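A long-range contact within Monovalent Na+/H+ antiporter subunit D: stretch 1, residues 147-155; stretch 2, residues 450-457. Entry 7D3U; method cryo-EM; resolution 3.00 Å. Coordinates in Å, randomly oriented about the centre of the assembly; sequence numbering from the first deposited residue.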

# COMPACT_ATOMS: atom_id res chain seq x y z
N MET A 147 -4.78 7.56 8.97
CA MET A 147 -3.52 8.20 8.62
C MET A 147 -3.32 9.52 9.35
O MET A 147 -2.20 10.03 9.37
CB MET A 147 -3.44 8.42 7.11
CG MET A 147 -3.44 7.14 6.30
SD MET A 147 -3.24 7.43 4.54
CE MET A 147 -1.59 8.11 4.51
N MET A 148 -4.38 10.08 9.94
CA MET A 148 -4.26 11.29 10.74
C MET A 148 -4.11 11.00 12.23
O MET A 148 -3.64 11.87 12.96
CB MET A 148 -5.48 12.19 10.53
CG MET A 148 -5.67 12.66 9.09
SD MET A 148 -4.83 14.21 8.74
CE MET A 148 -3.31 13.62 8.02
N ILE A 149 -4.50 9.81 12.68
CA ILE A 149 -4.32 9.44 14.07
C ILE A 149 -2.84 9.25 14.35
O ILE A 149 -2.19 8.38 13.76
CB ILE A 149 -5.11 8.16 14.40
CG1 ILE A 149 -6.61 8.40 14.23
CG2 ILE A 149 -4.81 7.71 15.82
CD1 ILE A 149 -7.17 9.42 15.18
N THR A 150 -2.30 10.06 15.25
CA THR A 150 -0.89 9.99 15.61
C THR A 150 -0.76 9.84 17.12
O THR A 150 -1.70 10.09 17.87
CB THR A 150 -0.13 11.24 15.13
OG1 THR A 150 -0.21 11.32 13.71
CG2 THR A 150 1.33 11.14 15.53
N ARG A 151 0.43 9.43 17.55
CA ARG A 151 0.69 9.25 18.97
C ARG A 151 0.51 10.55 19.74
O ARG A 151 0.09 10.53 20.90
CB ARG A 151 2.10 8.69 19.17
CG ARG A 151 2.61 8.74 20.60
CD ARG A 151 4.01 8.15 20.72
NE ARG A 151 5.02 8.99 20.08
CZ ARG A 151 5.50 8.80 18.86
NH1 ARG A 151 6.42 9.61 18.36
NH2 ARG A 151 5.05 7.78 18.13
N SER A 152 0.81 11.69 19.11
CA SER A 152 0.69 12.98 19.77
C SER A 152 -0.61 13.70 19.47
O SER A 152 -0.82 14.80 19.98
CB SER A 152 1.86 13.88 19.35
OG SER A 152 1.88 14.06 17.95
N GLY A 153 -1.49 13.11 18.66
CA GLY A 153 -2.75 13.73 18.34
C GLY A 153 -2.69 14.84 17.31
O GLY A 153 -3.71 15.49 17.08
N ARG A 154 -1.54 15.08 16.71
CA ARG A 154 -1.37 16.10 15.69
C ARG A 154 -1.01 15.46 14.36
O ARG A 154 -0.96 14.24 14.22
CB ARG A 154 -0.31 17.12 16.11
CG ARG A 154 -0.86 18.37 16.76
CD ARG A 154 -1.46 18.07 18.12
NE ARG A 154 -1.64 19.28 18.91
CZ ARG A 154 -2.13 19.30 20.14
NH1 ARG A 154 -2.26 20.45 20.79
NH2 ARG A 154 -2.50 18.18 20.73
N ALA A 155 -0.77 16.31 13.36
CA ALA A 155 -0.34 15.85 12.05
C ALA A 155 0.52 16.94 11.42
O ALA A 155 0.32 18.13 11.68
CB ALA A 155 -1.54 15.52 11.15
N HIS A 450 4.45 23.05 18.94
CA HIS A 450 4.77 23.90 17.80
C HIS A 450 3.72 23.75 16.71
O HIS A 450 4.04 23.71 15.52
CB HIS A 450 6.16 23.59 17.27
CG HIS A 450 7.25 23.84 18.26
ND1 HIS A 450 7.16 24.79 19.24
CD2 HIS A 450 8.46 23.25 18.42
CE1 HIS A 450 8.26 24.79 19.97
NE2 HIS A 450 9.07 23.86 19.49
N SER A 451 2.46 23.65 17.10
CA SER A 451 1.37 23.49 16.15
C SER A 451 0.13 24.19 16.69
O SER A 451 -0.27 23.94 17.84
CB SER A 451 1.07 22.01 15.88
OG SER A 451 0.22 21.50 16.89
N GLU A 452 -0.47 25.05 15.88
CA GLU A 452 -1.63 25.82 16.30
C GLU A 452 -2.92 25.00 16.33
O GLU A 452 -3.97 25.55 16.68
CB GLU A 452 -1.82 27.03 15.38
CG GLU A 452 -1.52 26.74 13.92
CD GLU A 452 -1.64 27.98 13.04
OE1 GLU A 452 -1.37 29.09 13.54
OE2 GLU A 452 -2.00 27.83 11.86
N ALA A 453 -2.86 23.72 15.98
CA ALA A 453 -4.05 22.89 15.97
C ALA A 453 -4.53 22.63 17.40
O ALA A 453 -3.84 22.92 18.38
CB ALA A 453 -3.78 21.56 15.27
N THR A 454 -5.74 22.08 17.50
CA THR A 454 -6.31 21.74 18.80
C THR A 454 -6.03 20.30 19.20
O THR A 454 -6.34 19.92 20.33
CB THR A 454 -7.82 21.98 18.79
OG1 THR A 454 -8.42 21.18 17.76
CG2 THR A 454 -8.12 23.44 18.53
N GLY A 455 -5.47 19.49 18.30
CA GLY A 455 -5.13 18.12 18.62
C GLY A 455 -6.32 17.20 18.66
O GLY A 455 -7.43 17.62 18.99
N ILE A 456 -6.11 15.93 18.32
CA ILE A 456 -7.20 14.96 18.39
C ILE A 456 -7.49 14.64 19.86
O ILE A 456 -6.55 14.34 20.62
CB ILE A 456 -6.84 13.69 17.62
CG1 ILE A 456 -6.46 14.06 16.18
CG2 ILE A 456 -7.99 12.71 17.62
CD1 ILE A 456 -6.02 12.88 15.35
N PRO A 457 -8.75 14.71 20.30
CA PRO A 457 -9.04 14.52 21.73
C PRO A 457 -8.61 13.15 22.21
O PRO A 457 -9.07 12.12 21.71
CB PRO A 457 -10.56 14.69 21.79
CG PRO A 457 -10.89 15.53 20.61
CD PRO A 457 -9.94 15.09 19.54

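Two glycines meet where these distant loops touch, and the guanidinium of Arg 154 lies directly against one of them. Arg 154 NH2 sits 3.4 Å from Gly 455 CA, and Gly 455 CA and the carbonyl carbon of Thr 454 cover one face of the guanidinium. A beta carbon on Gly 455 would fall 2.1 Å from Arg 154 NH2, a clash, so the close packing depends on its absence; the positive phi of 76° independently favours glycine. Farther back along the arginine, its CG approaches Ser 451 OG at 3.3 Å, a packing contact.

The loops are tied together by a single hydrogen bond, from Ile 456 N to Gly 153 O (2.7 Å, 162° at the hydrogen), which is short and nearly linear. The same carbonyl oxygen also receives a CA-H...O contact from Gly 455 CA at 3.4 Å. Gly 153 ends a type I turn that begins at Thr 150, closed by the bond from Gly 153 N to Thr 150 O (3.1 Å), while Thr 150 OG1 donates to Arg 154 O (3.1 Å) and braces the residue that follows.

Beyond the polar link, the CA-to-CB bond of Ile 456 points sideways, but the end of its side chain comes nearer to the first stretch, where its CD1 lies 3.7 Å from Ile 149 CD1 and 3.5 Å from Met 148 O.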